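Local coordinates for protein Aac(6')-ib (Escherichia coli, PDB 2BUE) that probably transfers an acetyl group from acetyl-CoA to the 6'-amino group of aminoglycoside antibiotics such as kanamycin B, giving resistance to them, at residues 76-81 with 92-97; 103-108 with 180-185; 109-114 with 148-153. The protein carries 2 engineered substitutions. One frame throughout, in Å; residues are numbered along the deposited sequence.

Interaction 1 of 3, residues 76-81 with 92-97. With RIO (ribostamycin), chain C.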
# COMPACT_ATOMS: atom_id res chain seq x y z
N GLU A 76 -6.87 8.27 -10.78
CA GLU A 76 -6.11 8.87 -9.70
C GLU A 76 -4.66 8.37 -9.67
O GLU A 76 -3.94 8.56 -8.67
CB GLU A 76 -6.74 8.47 -8.37
CG GLU A 76 -6.66 9.54 -7.33
CD GLU A 76 -7.88 10.43 -7.35
OE1 GLU A 76 -8.05 11.19 -6.39
OE2 GLU A 76 -8.68 10.34 -8.31
N SER A 77 -4.25 7.69 -10.75
CA SER A 77 -2.90 7.11 -10.82
C SER A 77 -2.67 6.05 -9.73
O SER A 77 -1.55 5.88 -9.26
CB SER A 77 -1.83 8.22 -10.76
OG SER A 77 -1.87 9.01 -11.95
N VAL A 78 -3.74 5.31 -9.41
CA VAL A 78 -3.67 4.24 -8.43
C VAL A 78 -3.88 2.90 -9.12
O VAL A 78 -4.83 2.72 -9.92
CB VAL A 78 -4.74 4.44 -7.29
CG1 VAL A 78 -4.76 3.23 -6.33
CG2 VAL A 78 -4.48 5.75 -6.51
N THR A 79 -3.01 1.96 -8.78
CA THR A 79 -3.09 0.59 -9.29
C THR A 79 -3.35 -0.39 -8.15
O THR A 79 -2.54 -0.48 -7.21
CB THR A 79 -1.78 0.19 -10.02
OG1 THR A 79 -1.53 1.12 -11.08
CG2 THR A 79 -1.86 -1.23 -10.56
N PRO A 80 -4.49 -1.12 -8.21
CA PRO A 80 -4.85 -2.08 -7.17
C PRO A 80 -4.34 -3.49 -7.42
O PRO A 80 -4.39 -3.99 -8.58
CB PRO A 80 -6.39 -2.06 -7.19
CG PRO A 80 -6.73 -1.85 -8.67
CD PRO A 80 -5.55 -1.01 -9.25
N TYR A 81 -3.90 -4.15 -6.35
CA TYR A 81 -3.42 -5.53 -6.39
C TYR A 81 -4.13 -6.40 -5.34
O TYR A 81 -4.55 -5.90 -4.30
CB TYR A 81 -1.92 -5.62 -6.07
CG TYR A 81 -1.07 -4.65 -6.84
CD1 TYR A 81 -0.65 -4.94 -8.14
CD2 TYR A 81 -0.71 -3.43 -6.27
CE1 TYR A 81 0.13 -4.01 -8.86
CE2 TYR A 81 0.07 -2.49 -6.96
CZ TYR A 81 0.47 -2.79 -8.27
OH TYR A 81 1.25 -1.88 -8.94
N TYR A 92 -5.00 -6.86 0.23
CA TYR A 92 -5.17 -5.87 -0.81
C TYR A 92 -3.98 -4.93 -0.74
O TYR A 92 -3.54 -4.58 0.35
CB TYR A 92 -6.47 -5.07 -0.59
CG TYR A 92 -6.56 -3.83 -1.46
CD1 TYR A 92 -7.08 -3.90 -2.76
CD2 TYR A 92 -6.12 -2.58 -0.98
CE1 TYR A 92 -7.16 -2.75 -3.57
CE2 TYR A 92 -6.18 -1.41 -1.79
CZ TYR A 92 -6.71 -1.53 -3.09
OH TYR A 92 -6.80 -0.42 -3.90
N ALA A 93 -3.47 -4.51 -1.89
CA ALA A 93 -2.44 -3.47 -1.90
C ALA A 93 -2.70 -2.52 -3.06
O ALA A 93 -3.47 -2.84 -3.99
CB ALA A 93 -1.03 -4.08 -1.98
N GLN A 94 -2.08 -1.36 -3.00
CA GLN A 94 -2.16 -0.43 -4.12
C GLN A 94 -0.86 0.33 -4.21
O GLN A 94 -0.19 0.54 -3.18
CB GLN A 94 -3.35 0.53 -3.98
CG GLN A 94 -3.33 1.33 -2.67
CD GLN A 94 -4.52 2.27 -2.54
OE1 GLN A 94 -5.65 1.96 -2.95
NE2 GLN A 94 -4.28 3.42 -1.92
N SER A 95 -0.48 0.68 -5.44
CA SER A 95 0.63 1.60 -5.65
C SER A 95 0.09 2.84 -6.38
O SER A 95 -0.91 2.77 -7.12
CB SER A 95 1.76 0.96 -6.46
OG SER A 95 1.31 0.55 -7.75
N TYR A 96 0.76 3.98 -6.21
CA TYR A 96 0.28 5.20 -6.84
C TYR A 96 1.46 6.06 -7.28
O TYR A 96 2.56 5.97 -6.69
CB TYR A 96 -0.73 5.99 -5.95
CG TYR A 96 -0.15 6.38 -4.61
CD1 TYR A 96 0.59 7.56 -4.48
CD2 TYR A 96 -0.35 5.57 -3.47
CE1 TYR A 96 1.16 7.93 -3.26
CE2 TYR A 96 0.24 5.96 -2.21
CZ TYR A 96 0.98 7.13 -2.14
OH TYR A 96 1.57 7.54 -0.96
N VAL A 97 1.23 6.85 -8.32
CA VAL A 97 2.20 7.86 -8.72
C VAL A 97 1.99 9.07 -7.82
O VAL A 97 0.96 9.74 -7.90
CB VAL A 97 2.03 8.25 -10.22
CG1 VAL A 97 3.05 9.36 -10.60
CG2 VAL A 97 2.23 7.00 -11.10
O1 RIO C . -7.83 3.64 -0.80
C1 RIO C . -8.14 3.94 -2.17
C2 RIO C . -8.63 5.40 -2.24
O2 RIO C . -8.03 6.21 -1.22
C3 RIO C . -6.84 6.83 -1.73
O3 RIO C . -5.66 6.22 -1.18
C4 RIO C . -4.73 7.18 -0.53
C5 RIO C . -3.74 7.80 -1.56
O4 RIO C . -4.44 8.55 -2.54
C6 RIO C . -2.65 8.68 -0.92
N1 RIO C . -1.67 9.07 -1.97
C7 RIO C . -1.92 7.90 0.21
C8 RIO C . -2.93 7.40 1.26
N2 RIO C . -2.18 6.72 2.35
C9 RIO C . -3.98 6.43 0.60
O5 RIO C . -4.95 6.15 1.66
C10 RIO C . -5.38 4.79 1.69
O6 RIO C . -4.50 3.99 2.44
C11 RIO C . -4.47 4.24 3.89
C12 RIO C . -3.57 3.15 4.50
N3 RIO C . -2.15 3.46 4.27
C13 RIO C . -5.91 4.18 4.50
O7 RIO C . -5.82 4.61 5.88
C14 RIO C . -6.86 5.11 3.71
O8 RIO C . -8.21 5.12 4.25
C15 RIO C . -6.85 4.75 2.21
N4 RIO C . -7.69 5.65 1.42
C16 RIO C . -6.94 6.71 -3.28
O9 RIO C . -6.99 8.04 -3.79
C17 RIO C . -8.34 6.12 -3.53
O10 RIO C . -9.28 7.23 -3.64
O HOH W 1 -2.01 8.99 -6.86

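Interaction 2 of 3, residues 103-108 with 180-185. Engineered in segment 103-108: Trp105 (natural residue Arg). Engineered in segment 180-185: Asp182 (natural residue Tyr). With RIO (ribostamycin), chain C.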
# COMPACT_ATOMS: atom_id res chain seq x y z
N ASP A 103 -6.05 16.29 -5.18
CA ASP A 103 -5.80 17.57 -4.53
C ASP A 103 -5.42 17.37 -3.05
O ASP A 103 -6.07 16.62 -2.32
CB ASP A 103 -7.05 18.47 -4.63
CG ASP A 103 -6.74 19.97 -4.50
OD1 ASP A 103 -5.55 20.37 -4.43
OD2 ASP A 103 -7.71 20.77 -4.49
N GLY A 104 -4.36 18.04 -2.65
CA GLY A 104 -3.91 18.00 -1.27
C GLY A 104 -2.84 16.95 -1.02
O GLY A 104 -2.16 17.01 -0.00
N TRP A 105 -2.73 15.97 -1.93
CA TRP A 105 -1.78 14.87 -1.76
C TRP A 105 -0.45 15.13 -2.46
O TRP A 105 -0.43 15.45 -3.66
CB TRP A 105 -2.38 13.56 -2.28
CG TRP A 105 -3.47 13.01 -1.43
CD1 TRP A 105 -4.83 13.11 -1.66
CD2 TRP A 105 -3.31 12.25 -0.24
NE1 TRP A 105 -5.52 12.45 -0.66
CE2 TRP A 105 -4.61 11.94 0.24
CE3 TRP A 105 -2.19 11.83 0.50
CZ2 TRP A 105 -4.83 11.20 1.43
CZ3 TRP A 105 -2.40 11.09 1.66
CH2 TRP A 105 -3.70 10.78 2.12
N TRP A 106 0.64 15.00 -1.70
CA TRP A 106 2.02 15.06 -2.22
C TRP A 106 2.27 16.30 -3.06
O TRP A 106 2.91 16.23 -4.11
CB TRP A 106 2.39 13.74 -2.96
CG TRP A 106 1.88 12.59 -2.14
CD1 TRP A 106 0.94 11.67 -2.50
CD2 TRP A 106 2.19 12.33 -0.76
NE1 TRP A 106 0.66 10.83 -1.45
CE2 TRP A 106 1.41 11.21 -0.36
CE3 TRP A 106 3.07 12.91 0.16
CZ2 TRP A 106 1.46 10.68 0.93
CZ3 TRP A 106 3.11 12.39 1.48
CH2 TRP A 106 2.33 11.26 1.84
N GLU A 107 1.80 17.45 -2.57
CA GLU A 107 1.87 18.70 -3.34
C GLU A 107 3.29 19.28 -3.50
O GLU A 107 3.51 20.16 -4.36
CB GLU A 107 0.92 19.74 -2.75
CG GLU A 107 -0.55 19.37 -2.90
CD GLU A 107 -1.49 20.47 -2.43
OE1 GLU A 107 -1.09 21.26 -1.55
OE2 GLU A 107 -2.63 20.51 -2.94
N GLU A 108 4.23 18.81 -2.68
CA GLU A 108 5.65 19.22 -2.81
C GLU A 108 6.46 18.28 -3.69
O GLU A 108 7.64 18.55 -3.97
CB GLU A 108 6.37 19.33 -1.45
CG GLU A 108 5.60 20.07 -0.34
CD GLU A 108 4.90 21.33 -0.81
OE1 GLU A 108 5.53 22.16 -1.51
OE2 GLU A 108 3.70 21.49 -0.46
N THR A 180 -0.95 15.49 5.62
CA THR A 180 -1.71 14.95 4.45
C THR A 180 -3.21 15.19 4.61
O THR A 180 -3.69 15.55 5.71
CB THR A 180 -1.50 13.42 4.32
OG1 THR A 180 -2.33 12.73 5.28
CG2 THR A 180 -0.01 13.02 4.49
N PRO A 181 -3.99 15.00 3.53
CA PRO A 181 -5.46 15.08 3.66
C PRO A 181 -6.06 14.13 4.71
O PRO A 181 -7.17 14.37 5.20
CB PRO A 181 -5.96 14.74 2.25
CG PRO A 181 -4.85 15.23 1.36
CD PRO A 181 -3.58 14.82 2.12
N ASP A 182 -5.32 13.08 5.07
CA ASP A 182 -5.76 12.14 6.10
C ASP A 182 -5.08 12.42 7.45
O ASP A 182 -5.01 11.53 8.31
CB ASP A 182 -5.51 10.69 5.67
CG ASP A 182 -6.47 10.24 4.57
OD1 ASP A 182 -7.49 10.94 4.36
OD2 ASP A 182 -6.22 9.19 3.93
N GLY A 183 -4.59 13.65 7.60
CA GLY A 183 -3.91 14.07 8.84
C GLY A 183 -2.40 13.92 8.80
O GLY A 183 -1.82 13.53 7.78
N PRO A 184 -1.73 14.18 9.92
CA PRO A 184 -0.29 13.98 10.04
C PRO A 184 0.01 12.51 9.74
O PRO A 184 -0.76 11.64 10.16
CB PRO A 184 -0.02 14.27 11.54
CG PRO A 184 -1.16 15.12 11.97
CD PRO A 184 -2.35 14.68 11.17
N ALA A 185 1.11 12.26 9.03
CA ALA A 185 1.55 10.92 8.72
C ALA A 185 3.05 10.83 8.91
O ALA A 185 3.76 11.84 8.83
CB ALA A 185 1.17 10.54 7.27
O1 RIO C . -7.83 3.64 -0.80
C1 RIO C . -8.14 3.94 -2.17
C2 RIO C . -8.63 5.40 -2.24
O2 RIO C . -8.03 6.21 -1.22
C3 RIO C . -6.84 6.83 -1.73
O3 RIO C . -5.66 6.22 -1.18
C4 RIO C . -4.73 7.18 -0.53
C5 RIO C . -3.74 7.80 -1.56
O4 RIO C . -4.44 8.55 -2.54
C6 RIO C . -2.65 8.68 -0.92
N1 RIO C . -1.67 9.07 -1.97
C7 RIO C . -1.92 7.90 0.21
C8 RIO C . -2.93 7.40 1.26
N2 RIO C . -2.18 6.72 2.35
C9 RIO C . -3.98 6.43 0.60
O5 RIO C . -4.95 6.15 1.66
C10 RIO C . -5.38 4.79 1.69
O6 RIO C . -4.50 3.99 2.44
C11 RIO C . -4.47 4.24 3.89
C12 RIO C . -3.57 3.15 4.50
N3 RIO C . -2.15 3.46 4.27
C13 RIO C . -5.91 4.18 4.50
O7 RIO C . -5.82 4.61 5.88
C14 RIO C . -6.86 5.11 3.71
O8 RIO C . -8.21 5.12 4.25
C15 RIO C . -6.85 4.75 2.21
N4 RIO C . -7.69 5.65 1.42
C16 RIO C . -6.94 6.71 -3.28
O9 RIO C . -6.99 8.04 -3.79
C17 RIO C . -8.34 6.12 -3.53
O10 RIO C . -9.28 7.23 -3.64

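Interaction 3 of 3, residues 109-114 with 148-153. With CA (calcium ion), chain D.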
# COMPACT_ATOMS: atom_id res chain seq x y z
N GLU A 109 5.85 17.17 -4.11
CA GLU A 109 6.59 16.23 -4.95
C GLU A 109 6.94 16.85 -6.31
O GLU A 109 6.16 17.63 -6.87
CB GLU A 109 5.81 14.92 -5.13
CG GLU A 109 6.61 13.84 -5.87
CD GLU A 109 7.92 13.49 -5.19
OE1 GLU A 109 7.87 12.79 -4.16
OE2 GLU A 109 9.00 13.88 -5.69
N THR A 110 8.13 16.51 -6.81
CA THR A 110 8.58 16.96 -8.13
C THR A 110 9.04 15.81 -9.03
O THR A 110 9.18 15.99 -10.25
CB THR A 110 9.74 18.00 -7.99
OG1 THR A 110 10.89 17.36 -7.44
CG2 THR A 110 9.33 19.15 -7.07
N ASP A 111 9.26 14.64 -8.44
CA ASP A 111 9.85 13.51 -9.16
C ASP A 111 8.74 12.54 -9.61
O ASP A 111 8.12 11.90 -8.78
CB ASP A 111 10.88 12.80 -8.26
CG ASP A 111 11.52 11.58 -8.92
OD1 ASP A 111 11.21 11.23 -10.09
OD2 ASP A 111 12.40 10.97 -8.26
N PRO A 112 8.50 12.41 -10.94
CA PRO A 112 7.40 11.55 -11.37
C PRO A 112 7.70 10.05 -11.17
O PRO A 112 6.80 9.21 -11.37
CB PRO A 112 7.30 11.86 -12.88
CG PRO A 112 8.66 12.19 -13.28
CD PRO A 112 9.24 12.98 -12.08
N GLY A 113 8.94 9.72 -10.78
CA GLY A 113 9.38 8.35 -10.51
C GLY A 113 9.02 7.84 -9.11
O GLY A 113 9.20 6.65 -8.80
N VAL A 114 8.54 8.74 -8.26
CA VAL A 114 8.19 8.37 -6.89
C VAL A 114 6.84 7.61 -6.88
O VAL A 114 5.86 8.07 -7.48
CB VAL A 114 8.15 9.60 -5.95
CG1 VAL A 114 7.72 9.17 -4.54
CG2 VAL A 114 9.53 10.27 -5.91
N GLU A 148 11.62 3.16 -14.43
CA GLU A 148 11.31 4.57 -14.26
C GLU A 148 11.14 4.96 -12.78
O GLU A 148 11.15 6.15 -12.44
CB GLU A 148 10.03 4.88 -15.01
CG GLU A 148 10.19 4.81 -16.50
CD GLU A 148 8.94 5.28 -17.19
OE1 GLU A 148 8.27 6.19 -16.66
OE2 GLU A 148 8.60 4.72 -18.23
N VAL A 149 10.95 3.96 -11.93
CA VAL A 149 10.65 4.21 -10.51
C VAL A 149 11.95 4.51 -9.75
O VAL A 149 12.93 3.78 -9.86
CB VAL A 149 9.92 3.00 -9.90
CG1 VAL A 149 9.84 3.16 -8.37
CG2 VAL A 149 8.54 2.84 -10.54
N THR A 150 11.95 5.59 -8.96
CA THR A 150 13.18 6.08 -8.32
C THR A 150 13.21 5.85 -6.81
O THR A 150 14.28 5.69 -6.20
CB THR A 150 13.31 7.59 -8.53
OG1 THR A 150 12.08 8.24 -8.14
CG2 THR A 150 13.61 7.88 -10.03
N LYS A 151 12.02 5.81 -6.22
CA LYS A 151 11.90 5.78 -4.76
C LYS A 151 10.48 5.36 -4.42
O LYS A 151 9.56 5.71 -5.16
CB LYS A 151 12.12 7.21 -4.22
CG LYS A 151 12.04 7.31 -2.70
CD LYS A 151 12.53 8.68 -2.24
CE LYS A 151 11.52 9.77 -2.52
NZ LYS A 151 12.08 11.17 -2.25
N ILE A 152 10.33 4.55 -3.37
CA ILE A 152 8.99 4.21 -2.91
C ILE A 152 8.76 4.91 -1.59
O ILE A 152 9.68 5.05 -0.79
CB ILE A 152 8.78 2.70 -2.80
CG1 ILE A 152 9.19 2.02 -4.12
CG2 ILE A 152 7.32 2.37 -2.46
CD1 ILE A 152 9.34 0.53 -4.01
N GLN A 153 7.53 5.40 -1.41
CA GLN A 153 7.15 6.06 -0.15
C GLN A 153 5.96 5.36 0.47
O GLN A 153 5.20 4.64 -0.22
CB GLN A 153 6.80 7.54 -0.37
CG GLN A 153 5.51 7.71 -1.20
CD GLN A 153 5.12 9.16 -1.41
OE1 GLN A 153 5.97 10.03 -1.66
NE2 GLN A 153 3.82 9.43 -1.37
CA CA D . 8.20 2.71 -19.18
O HOH W 2 5.72 12.58 -2.52
O HOH W 3 9.53 12.55 -2.15
O HOH W 4 11.46 13.44 -4.54
O HOH W 5 7.20 2.02 -17.09
O HOH W 6 7.84 3.92 -21.23
O HOH W 7 10.17 3.17 -20.63

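Interaction 1 of 3, residues 76-81 with 92-97
In the beta hairpin of strands 78-85 and 88-97, Thr79 faces Ser95 and Tyr81 faces Ala93 as antiparallel hydrogen-bonded pairs, each joined by two backbone bonds. The Thr79 N to Ser95 O bond, 2.8 Å long, is almost straight (174°). Ser77, whose positive phi makes it the C-prime residue of a Schellman motif ending helix 70-74, extends the pairing by accepting from Val97 N at its O (3.1 Å). Pro80 suits its place opposite Gln94: in a non-hydrogen-bonded pair its missing N-H costs nothing toward this strand. Within the GNAT sheet the hairpin presents two unlike faces. Thr79, Tyr81, Ala93 and Ser95 share one, on which Tyr81 and Ala93 meet Leu139 of helix 131-144. There Ser95 OG, set between its own N and carbonyl carbon (chi1 60°), lies at the edge of the Tyr81 ring and hydrogen-bonds Tyr81 OH at 2.7 Å. The other face carries Val78, Pro80, Gln94 and Tyr96. Val78 packs CG2 on Tyr96 CB (3.8 Å) and CG1 against Gln94. Tyr92 OH donates to a lone pair of Gln94 OE1 at 2.8 Å, in the amide plane, helping to fix the amide's rotation. Gln94 NE2 is thereby turned to ribostamycin O3 (3.2 Å) and also bonds Asp118. The Tyr96 ring lies under ribostamycin N1, which sits off-centre above its face, while Tyr96 OH bonds Gln153.

Interaction 2 of 3, residues 103-108 with 180-185
Thr180 OG1, 4.0 Å from Trp105 CH2, is held by two bonds: it accepts from Asp182 N at 3.0 Å, forming an ST turn, and donates to Gly183 O at 2.7 Å. Gly183 O also takes the N-H of Thr180, while Gly183 N returns a bond to Thr180 O and closes the type I turn. A chi1 of 79° places OG1 between the backbone N and carbonyl carbon of Thr180. Thr180 CB rests near Trp105 CZ3 (3.6 Å) and CG2 near Trp106 CH2. Pro181, a compact ring with polarised C-H groups, suits an aromatic face: its CG stands 3.4 Å from the centroid of the Trp105 five-membered ring, 9° off the normal, in a CH-pi contact. Gly104 suits its place because a CB would crowd Pro181 CG and, at this positive phi, the preceding carbonyl O; its own O touches Pro181 CD at 3.4 Å. Asp182 brings OD2 to the Trp105 edge, its carboxylate turned 85° from the ring; both residues are engineered. Ribostamycin C6 lies on the indole's opposite face, and Trp106 NE1 comes within 3.0 Å of ribostamycin N1. Trp105 thus lies between a turn proline and the aminocyclitol, an aromatic wall of the aminoglycoside pocket.

Interaction 3 of 3, residues 109-114 with 148-153
Two direct hydrogen bonds join Asp111, Gly113 and Thr150. Thr150 OG1 donates to Asp111 OD2 at 2.8 Å, the two side chains meeting tip to tip, with the hydroxyl above the carboxylate plane. Asp111 reaches it because CG stands anti to the backbone N (chi1 178°). Its other oxygen, OD1, accepts from Gly113 N at 2.8 Å, so a single aspartate both closes an Asx turn and grips the neighbouring segment. Thr150 N bonds Gly113 O at 3.0 Å, approaching from above the carbonyl plane. Glycine suits this tight approach, since Gly113 CA comes within 3.4 Å of Glu148 O and a CB there would clash with Glu148 O and Thr150 OG1.

Water-mediated contacts form a second group. Glu109 OE2 accepts from the N-H groups of Thr110 and Asp111, which hold the bent chain in place. Separate waters then link Glu109 OE1 to Gln153 OE1 and to Lys151 NZ, while another joins OE2 to the same ammonium. The opposite charges thus face each other through solvent, NZ being 4.9 Å from Glu109 OE1, which probably still gives some attraction.

Van der Waals contact falls to Val114: CG2 runs beside Lys151 CE at 4.0 Å, and CG1 touches Gln153 OE1, an oxygen hydrogen-bonded to Tyr187.

Metal binding occupies the outer end, where Glu148 OE2 and three waters hold a calcium ion, OE2 at 2.3 Å.

The contact lies where strands 114-121 and 151-154 start side by side; helix 131-144 packs on Val149 and Ile152, and strand 183-191 flanks Lys151.

From the N terminus, interaction 1 comes first and zips up a short hairpin, complete before the others open. The chain then runs through the loop after strand 88-97, whose successive pieces, 103-108 and 109-114, start interactions 2 and 3. Interaction 3 closes first, after strand 114-121 and helix 131-144 have passed in a beta-alpha-beta crossover to parallel strand 151-154. Interaction 2 closes last, at the turn between strands 173-180 and 183-191, and so encloses it. All three reach one sheet, and they meet physically: Tyr96, Trp106 and Gln153, one from each, touch beside the ribostamycin that interactions 1 and 2 both contact.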